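Local coordinates for protein Cj0977 (PDB 3BNV) that is of unknown function but acts as a sigma28-regulated, nonflagellar virulence factor of Campylobacter jejuni and adopts a hot-dog fold, at residues A[47-52]-A[75-80]; A[51-56]-A[98-103]; A[104-109]-A[127-132]. One frame throughout, in Å; residues are numbered along the deposited sequence.

Contact 1 (A[47-52]-A[75-80])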
loop_
_atom_site.group_PDB
_atom_site.type_symbol
_atom_site.label_atom_id
_atom_site.label_comp_id
_atom_site.label_asym_id
_atom_site.label_seq_id
_atom_site.Cartn_x
_atom_site.Cartn_y
_atom_site.Cartn_z
ATOM N N ALA A 47 -7.221 6.388 15.885
ATOM C CA ALA A 47 -7.996 5.312 15.270
ATOM C C ALA A 47 -7.346 3.943 15.459
ATOM O O ALA A 47 -6.120 3.821 15.547
ATOM C CB ALA A 47 -8.219 5.588 13.803
ATOM N N LYS A 48 -8.177 2.913 15.519
ATOM C CA LYS A 48 -7.698 1.536 15.675
ATOM C C LYS A 48 -8.306 0.667 14.580
ATOM O O LYS A 48 -9.494 0.785 14.286
ATOM C CB LYS A 48 -8.112 1.002 17.039
ATOM C CG LYS A 48 -7.176 -0.043 17.628
ATOM C CD LYS A 48 -7.703 -0.592 18.976
ATOM C CE LYS A 48 -6.650 -1.476 19.698
ATOM N NZ LYS A 48 -6.794 -1.523 21.218
ATOM N N SER A 49 -7.511 -0.184 13.947
ATOM C CA SER A 49 -8.075 -1.028 12.885
ATOM C C SER A 49 -7.561 -2.447 12.923
ATOM O O SER A 49 -6.621 -2.758 13.645
ATOM C CB SER A 49 -7.857 -0.403 11.506
ATOM O OG SER A 49 -6.548 -0.630 11.034
ATOM N N ILE A 50 -8.203 -3.326 12.182
ATOM C CA ILE A 50 -7.673 -4.663 12.084
ATOM C C ILE A 50 -7.697 -5.139 10.651
ATOM O O ILE A 50 -8.614 -4.832 9.913
ATOM C CB ILE A 50 -8.328 -5.692 13.069
ATOM C CG1 ILE A 50 -9.582 -6.270 12.478
ATOM C CG2 ILE A 50 -8.510 -5.150 14.494
ATOM C CD1 ILE A 50 -9.260 -7.559 11.784
ATOM N N LEU A 51 -6.650 -5.848 10.259
ATOM C CA LEU A 51 -6.560 -6.419 8.930
ATOM C C LEU A 51 -6.490 -7.919 9.077
ATOM O O LEU A 51 -5.543 -8.441 9.664
ATOM C CB LEU A 51 -5.308 -5.928 8.215
ATOM C CG LEU A 51 -5.040 -6.415 6.794
ATOM C CD1 LEU A 51 -5.976 -5.715 5.846
ATOM C CD2 LEU A 51 -3.600 -6.152 6.350
ATOM N N ILE A 52 -7.511 -8.621 8.590
ATOM C CA ILE A 52 -7.388 -10.067 8.525
ATOM C C ILE A 52 -6.844 -10.440 7.150
ATOM O O ILE A 52 -7.418 -10.081 6.115
ATOM C CB ILE A 52 -8.670 -10.843 8.956
ATOM C CG1 ILE A 52 -9.635 -11.012 7.809
ATOM C CG2 ILE A 52 -9.351 -10.130 10.079
ATOM C CD1 ILE A 52 -11.119 -10.721 8.213
ATOM N N ASN A 75 -2.393 3.063 5.784
ATOM C CA ASN A 75 -2.885 4.194 5.047
ATOM C C ASN A 75 -4.342 4.485 5.453
ATOM O O ASN A 75 -4.748 5.631 5.696
ATOM C CB ASN A 75 -2.720 3.867 3.566
ATOM C CG ASN A 75 -3.125 4.990 2.647
ATOM O OD1 ASN A 75 -3.741 5.989 3.057
ATOM N ND2 ASN A 75 -2.815 4.817 1.374
ATOM N N TYR A 76 -5.129 3.438 5.574
ATOM C CA TYR A 76 -6.527 3.599 5.940
ATOM C C TYR A 76 -6.679 4.103 7.387
ATOM O O TYR A 76 -7.309 5.127 7.628
ATOM C CB TYR A 76 -7.255 2.296 5.645
ATOM C CG TYR A 76 -8.742 2.261 5.845
ATOM C CD1 TYR A 76 -9.349 1.123 6.320
ATOM C CD2 TYR A 76 -9.539 3.327 5.524
ATOM C CE1 TYR A 76 -10.717 1.056 6.492
ATOM C CE2 TYR A 76 -10.923 3.271 5.707
ATOM C CZ TYR A 76 -11.501 2.135 6.190
ATOM O OH TYR A 76 -12.864 2.050 6.372
ATOM N N VAL A 77 -6.090 3.419 8.351
ATOM C CA VAL A 77 -6.228 3.850 9.741
ATOM C C VAL A 77 -5.583 5.244 10.010
ATOM O O VAL A 77 -6.066 6.007 10.840
ATOM C CB VAL A 77 -5.758 2.781 10.749
ATOM C CG1 VAL A 77 -4.260 2.770 10.879
ATOM C CG2 VAL A 77 -6.331 3.049 12.076
ATOM N N ALA A 78 -4.516 5.598 9.306
ATOM C CA ALA A 78 -4.003 6.973 9.409
ATOM C C ALA A 78 -5.069 7.985 9.026
ATOM O O ALA A 78 -5.303 8.964 9.735
ATOM C CB ALA A 78 -2.795 7.184 8.518
ATOM N N GLN A 79 -5.708 7.779 7.883
ATOM C CA GLN A 79 -6.745 8.706 7.486
ATOM C C GLN A 79 -7.908 8.671 8.450
ATOM O O GLN A 79 -8.491 9.697 8.727
ATOM C CB GLN A 79 -7.224 8.446 6.069
ATOM C CG GLN A 79 -6.158 8.664 5.011
ATOM C CD GLN A 79 -6.768 8.881 3.659
ATOM O OE1 GLN A 79 -7.391 9.906 3.423
ATOM N NE2 GLN A 79 -6.623 7.918 2.767
ATOM N N ALA A 80 -8.236 7.508 9.005
ATOM C CA ALA A 80 -9.341 7.465 9.952
ATOM C C ALA A 80 -9.051 8.265 11.222
ATOM O O ALA A 80 -9.969 8.757 11.865
ATOM C CB ALA A 80 -9.686 6.075 10.283
#

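Contact 2 (A[51-56]-A[98-103])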
loop_
_atom_site.group_PDB
_atom_site.type_symbol
_atom_site.label_atom_id
_atom_site.label_comp_id
_atom_site.label_asym_id
_atom_site.label_seq_id
_atom_site.Cartn_x
_atom_site.Cartn_y
_atom_site.Cartn_z
ATOM N N LEU A 51 -6.650 -5.848 10.259
ATOM C CA LEU A 51 -6.560 -6.419 8.930
ATOM C C LEU A 51 -6.490 -7.919 9.077
ATOM O O LEU A 51 -5.543 -8.441 9.664
ATOM C CB LEU A 51 -5.308 -5.928 8.215
ATOM C CG LEU A 51 -5.040 -6.415 6.794
ATOM C CD1 LEU A 51 -5.976 -5.715 5.846
ATOM C CD2 LEU A 51 -3.600 -6.152 6.350
ATOM N N ILE A 52 -7.511 -8.621 8.590
ATOM C CA ILE A 52 -7.388 -10.067 8.525
ATOM C C ILE A 52 -6.844 -10.440 7.150
ATOM O O ILE A 52 -7.418 -10.081 6.115
ATOM C CB ILE A 52 -8.670 -10.843 8.956
ATOM C CG1 ILE A 52 -9.635 -11.012 7.809
ATOM C CG2 ILE A 52 -9.351 -10.130 10.079
ATOM C CD1 ILE A 52 -11.119 -10.721 8.213
ATOM N N THR A 53 -5.711 -11.121 7.149
ATOM C CA THR A 53 -5.050 -11.445 5.898
ATOM C C THR A 53 -5.853 -12.492 5.133
ATOM O O THR A 53 -6.425 -13.394 5.729
ATOM C CB THR A 53 -3.614 -11.945 6.125
ATOM O OG1 THR A 53 -3.640 -13.183 6.842
ATOM C CG2 THR A 53 -2.846 -10.936 6.910
ATOM N N THR A 54 -5.920 -12.353 3.810
ATOM C CA THR A 54 -6.689 -13.320 3.005
ATOM C C THR A 54 -5.861 -13.786 1.819
ATOM O O THR A 54 -4.800 -13.227 1.515
ATOM C CB THR A 54 -8.062 -12.772 2.478
ATOM O OG1 THR A 54 -7.844 -11.920 1.345
ATOM C CG2 THR A 54 -8.821 -12.011 3.554
ATOM N N SER A 55 -6.352 -14.820 1.148
ATOM C CA SER A 55 -5.602 -15.389 0.043
ATOM C C SER A 55 -5.511 -14.422 -1.123
ATOM O O SER A 55 -4.748 -14.652 -2.043
ATOM C CB SER A 55 -6.240 -16.661 -0.418
ATOM O OG SER A 55 -7.549 -16.377 -0.863
ATOM N N GLU A 56 -6.268 -13.327 -1.071
ATOM C CA GLU A 56 -6.200 -12.310 -2.122
ATOM C C GLU A 56 -4.989 -11.405 -2.024
ATOM O O GLU A 56 -4.703 -10.660 -2.950
ATOM C CB GLU A 56 -7.490 -11.481 -2.160
ATOM C CG GLU A 56 -8.660 -12.292 -2.768
ATOM C CD GLU A 56 -9.927 -11.466 -2.972
ATOM O OE1 GLU A 56 -10.068 -10.429 -2.269
ATOM O OE2 GLU A 56 -10.769 -11.856 -3.827
ATOM N N ALA A 98 8.791 -7.423 9.919
ATOM C CA ALA A 98 8.624 -8.826 9.582
ATOM C C ALA A 98 7.406 -8.938 8.697
ATOM O O ALA A 98 6.435 -8.199 8.870
ATOM C CB ALA A 98 8.438 -9.620 10.820
ATOM N N PRO A 99 7.433 -9.866 7.736
ATOM C CA PRO A 99 6.268 -9.972 6.854
ATOM C C PRO A 99 5.169 -10.749 7.515
ATOM O O PRO A 99 5.426 -11.575 8.369
ATOM C CB PRO A 99 6.813 -10.771 5.685
ATOM C CG PRO A 99 7.833 -11.662 6.327
ATOM C CD PRO A 99 8.479 -10.851 7.406
ATOM N N LEU A 100 3.933 -10.475 7.121
ATOM C CA LEU A 100 2.784 -11.242 7.596
ATOM C C LEU A 100 2.668 -12.593 6.897
ATOM O O LEU A 100 3.193 -12.786 5.798
ATOM C CB LEU A 100 1.496 -10.458 7.405
ATOM C CG LEU A 100 1.210 -9.593 8.632
ATOM C CD1 LEU A 100 2.249 -8.510 8.779
ATOM C CD2 LEU A 100 -0.160 -8.972 8.550
ATOM N N LYS A 101 1.972 -13.510 7.559
ATOM C CA LYS A 101 1.734 -14.834 7.073
ATOM C C LYS A 101 0.221 -14.987 6.916
ATOM O O LYS A 101 -0.536 -14.505 7.762
ATOM C CB LYS A 101 2.293 -15.829 8.102
ATOM C CG LYS A 101 2.065 -17.279 7.764
ATOM C CD LYS A 101 3.344 -18.097 7.856
ATOM C CE LYS A 101 3.558 -18.718 9.221
ATOM N NZ LYS A 101 4.885 -19.395 9.273
ATOM N N LEU A 102 -0.227 -15.644 5.843
ATOM C CA LEU A 102 -1.662 -15.873 5.649
ATOM C C LEU A 102 -2.258 -16.524 6.885
ATOM O O LEU A 102 -1.731 -17.510 7.375
ATOM C CB LEU A 102 -1.917 -16.745 4.421
ATOM C CG LEU A 102 -3.352 -17.156 4.122
ATOM C CD1 LEU A 102 -4.265 -15.977 3.975
ATOM C CD2 LEU A 102 -3.380 -17.958 2.868
ATOM N N GLY A 103 -3.349 -15.963 7.384
ATOM C CA GLY A 103 -3.940 -16.406 8.643
ATOM C C GLY A 103 -3.700 -15.431 9.792
ATOM O O GLY A 103 -4.408 -15.439 10.795
#

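Contact 3 (A[104-109]-A[127-132])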
loop_
_atom_site.group_PDB
_atom_site.type_symbol
_atom_site.label_atom_id
_atom_site.label_comp_id
_atom_site.label_asym_id
_atom_site.label_seq_id
_atom_site.Cartn_x
_atom_site.Cartn_y
_atom_site.Cartn_z
ATOM N N ASP A 104 -2.675 -14.602 9.668
ATOM C CA ASP A 104 -2.403 -13.602 10.691
ATOM C C ASP A 104 -3.474 -12.525 10.671
ATOM O O ASP A 104 -3.991 -12.180 9.608
ATOM C CB ASP A 104 -1.036 -12.935 10.470
ATOM C CG ASP A 104 0.108 -13.773 11.005
ATOM O OD1 ASP A 104 -0.155 -14.676 11.826
ATOM O OD2 ASP A 104 1.270 -13.518 10.621
ATOM N N VAL A 105 -3.808 -11.987 11.838
ATOM C CA VAL A 105 -4.527 -10.741 11.842
ATOM C C VAL A 105 -3.679 -9.617 12.425
ATOM O O VAL A 105 -3.113 -9.724 13.496
ATOM C CB VAL A 105 -5.955 -10.842 12.459
ATOM C CG1 VAL A 105 -6.235 -12.212 12.926
ATOM C CG2 VAL A 105 -6.171 -9.803 13.550
ATOM N N LEU A 106 -3.581 -8.540 11.672
ATOM C CA LEU A 106 -2.800 -7.398 12.058
ATOM C C LEU A 106 -3.669 -6.406 12.819
ATOM O O LEU A 106 -4.807 -6.108 12.424
ATOM C CB LEU A 106 -2.262 -6.748 10.804
ATOM C CG LEU A 106 -1.432 -5.482 10.924
ATOM C CD1 LEU A 106 -0.074 -5.807 11.527
ATOM C CD2 LEU A 106 -1.279 -4.919 9.531
ATOM N N GLU A 107 -3.136 -5.905 13.926
ATOM C CA GLU A 107 -3.830 -4.914 14.731
ATOM C C GLU A 107 -3.099 -3.554 14.613
ATOM O O GLU A 107 -1.956 -3.423 15.021
ATOM C CB GLU A 107 -3.905 -5.411 16.170
ATOM C CG GLU A 107 -4.655 -6.701 16.286
ATOM C CD GLU A 107 -4.775 -7.236 17.732
ATOM O OE1 GLU A 107 -4.235 -8.370 17.983
ATOM O OE2 GLU A 107 -5.409 -6.514 18.589
ATOM N N LEU A 108 -3.749 -2.553 14.027
ATOM C CA LEU A 108 -3.106 -1.255 13.834
ATOM C C LEU A 108 -3.654 -0.173 14.776
ATOM O O LEU A 108 -4.842 -0.131 15.052
ATOM C CB LEU A 108 -3.230 -0.810 12.375
ATOM C CG LEU A 108 -2.803 -1.838 11.324
ATOM C CD1 LEU A 108 -3.904 -2.835 10.945
ATOM C CD2 LEU A 108 -2.301 -1.159 10.063
ATOM N N GLU A 109 -2.773 0.681 15.279
ATOM C CA GLU A 109 -3.196 1.878 15.997
ATOM C C GLU A 109 -2.555 3.090 15.359
ATOM O O GLU A 109 -1.382 3.048 14.984
ATOM C CB GLU A 109 -2.804 1.844 17.466
ATOM C CG GLU A 109 -3.454 0.757 18.225
ATOM C CD GLU A 109 -3.069 0.768 19.686
ATOM O OE1 GLU A 109 -2.933 -0.342 20.263
ATOM O OE2 GLU A 109 -2.909 1.870 20.266
ATOM N N GLY A 127 1.789 -1.455 13.919
ATOM C CA GLY A 127 1.032 -2.691 13.668
ATOM C C GLY A 127 1.553 -3.890 14.465
ATOM O O GLY A 127 2.764 -4.095 14.587
ATOM N N HIS A 128 0.646 -4.692 15.005
ATOM C CA HIS A 128 1.017 -5.853 15.778
ATOM C C HIS A 128 0.358 -7.110 15.226
ATOM O O HIS A 128 -0.776 -7.058 14.754
ATOM C CB HIS A 128 0.539 -5.704 17.223
ATOM C CG HIS A 128 1.428 -4.857 18.066
ATOM N ND1 HIS A 128 1.227 -3.503 18.232
ATOM C CD2 HIS A 128 2.528 -5.164 18.792
ATOM C CE1 HIS A 128 2.158 -3.017 19.034
ATOM N NE2 HIS A 128 2.960 -4.002 19.385
ATOM N N VAL A 129 1.056 -8.240 15.302
ATOM C CA VAL A 129 0.375 -9.519 15.252
ATOM C C VAL A 129 0.549 -10.133 16.617
ATOM O O VAL A 129 1.667 -10.436 17.029
ATOM C CB VAL A 129 0.930 -10.540 14.209
ATOM C CG1 VAL A 129 0.184 -11.836 14.356
ATOM C CG2 VAL A 129 0.797 -10.030 12.767
ATOM N N LYS A 130 -0.566 -10.353 17.304
ATOM C CA LYS A 130 -0.565 -10.729 18.723
ATOM C C LYS A 130 0.322 -9.740 19.466
ATOM O O LYS A 130 0.064 -8.542 19.404
ATOM C CB LYS A 130 -0.104 -12.157 18.958
ATOM C CG LYS A 130 -0.732 -13.193 18.059
ATOM C CD LYS A 130 -1.846 -13.923 18.733
ATOM C CE LYS A 130 -2.150 -15.214 17.977
ATOM N NZ LYS A 130 -1.191 -16.326 18.285
ATOM N N GLU A 131 1.361 -10.204 20.155
ATOM C CA GLU A 131 2.229 -9.270 20.878
ATOM C C GLU A 131 3.466 -8.758 20.137
ATOM O O GLU A 131 4.290 -8.062 20.713
ATOM C CB GLU A 131 2.679 -9.783 22.247
ATOM C CG GLU A 131 2.758 -11.295 22.515
ATOM C CD GLU A 131 3.126 -12.141 21.320
ATOM O OE1 GLU A 131 2.361 -12.122 20.335
ATOM O OE2 GLU A 131 4.144 -12.863 21.385
ATOM N N ILE A 132 3.613 -9.093 18.872
ATOM C CA ILE A 132 4.811 -8.725 18.154
ATOM C C ILE A 132 4.585 -7.497 17.273
ATOM O O ILE A 132 3.674 -7.470 16.449
ATOM C CB ILE A 132 5.291 -9.929 17.300
ATOM C CG1 ILE A 132 5.750 -11.067 18.207
ATOM C CG2 ILE A 132 6.415 -9.547 16.340
ATOM C CD1 ILE A 132 6.040 -12.329 17.419
HETATM O O HOH W 1 -3.328 -9.714 16.145
#

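Contact 1 (A[47-52]-A[75-80])
Ala-47 and Ser-49 on strand 46-52 face Val-77 and Ala-80 on helix 67-82, the two short segment axes approaching to 7.5 Å and running nearly antiparallel, 155° between their N-to-C directions. This is the core layer of the hot-dog fold, in which a long helix lies against the antiparallel sheet that curls around it. No hydrogen bond crosses the interface; the evidence for cohesion is van der Waals contact between small side chains. Val-77 is the main projection from the helix. Its CG2, anti to the backbone N, reaches the strand and meets Ala-47 CB at 3.6 Å, lying also close to the Ala-47 carbonyl oxygen. One helical turn on, Ala-80 CB comes to 3.8 Å from Ala-47 CB, so that this one methyl touches both helix residues. The sheet side is completed by strand 105-112, whose Leu-108 and Ala-110 also touch Val-77, while Phe-66 of the second subunit packs on Tyr-76 and Gln-79. At Ser-49 the hydroxyl sits between the backbone N and the carbonyl carbon (chi1 80°), where OG approaches Val-77 CB at 3.5 Å and CG2 at 3.8 Å.

Contact 2 (A[51-56]-A[98-103])
The connection between strands 87-96 and 105-112 meets the chain leaving strand 46-52 where Thr-53 packs against Leu-100, Leu-102 and Gly-103. The touching parts, CA 53 to 55 against CA 100 to 103, run 73° apart. Thr-53 contributes both branches of its side chain. With chi1 at 65°, OG1 lies between the backbone N and the carbonyl carbon and accepts a hydrogen bond from Gly-103 N at 2.8 Å; the N-H...O angle of 137° shows the bond to be bent. The same hydroxyl is hydrogen-bonded to the backbone O of Asp-104, so two consecutive residues grip it. The other branch, CG2, meets Leu-100 CD2 at 3.7 Å, the two side chains crossing obliquely. In the hot-dog fold this places the contact at an end of the sheet, where Leu-100 turns inward onto Ile-70 of the central helix 67-82, and Lys-101 forms a cation-pi contact with Phe-149 of the second subunit. Further along, Leu-102 CD1 rests mainly on backbone, 3.5 Å from Thr-54 C and 3.7 Å from Ser-55 N. Within that same segment Thr-54 OG1 accepts from Glu-56 N at 3.2 Å, an ST turn.

Contact 3 (A[104-109]-A[127-132])
Glu-107 and His-128 form an antiparallel hydrogen-bonded pair in the hairpin of strands 105-112 and 120-129. Glu-107 N donates to His-128 O at 2.8 Å, and the return bond runs from His-128 N to Glu-107 O at 2.9 Å. Next to it, Leu-108 and Gly-127 make a non-hydrogen-bonded pair with CA atoms 4.4 Å apart. Side chains then cover the backbone: Leu-106 CD1 lies 3.5 Å from His-128 O, on the face of the sheet that Leu-108 shares. At the strand end, the side chains of Val-129 and Asp-104 cross at about a right angle, Val-129 CG1, anti to the backbone N, resting 3.8 Å from Asp-104 OD1. The Asp-104 carboxylate is itself held by OD2, which is hydrogen-bonded to the backbone N of Lys-101. A water extends the link beyond the last direct bond: it donates to Val-105 O at 2.7 Å and accepts from Lys-130 N, while its bond to Glu-107 OE1 is doubtful, being too short. Lys-130 belongs to a type II' beta turn from Val-129 to Ile-132, closed by Val-129 N to Ile-132 O and Ile-132 N to Val-129 O, both 3.0 Å; this turn leads the chain into strand 132-143. The pair of strands thus lies inside the sheet, between strand 46-52 and strand 132-143, with Leu-106 packed on Ile-70 and Leu-108 on Ala-73 of helix 67-82.

Overall arrangement
Contact 1 lies between the antiparallel hot-dog sheet and helix 67-82, contact 3 lies within that sheet, and contact 2 joins loops at its end. Contacts 1 and 2 start from the same strand, 46-52, overlap at Leu-51 and Ile-52, and have centres about 15 Å apart. Contact 3 follows both in the sequence, its centre about 12 Å from contact 1 and 11 Å from contact 2. Neighbouring strands 46-52 and 105-112 join it to them, as the probable hydrogen bond from Leu-106 N to Leu-51 O indicates. Contacts 1 and 2 touch the second subunit; contact 3 stays within the chain. The two strands thus appear to tie the helix-covered middle of the sheet to the loops at its end.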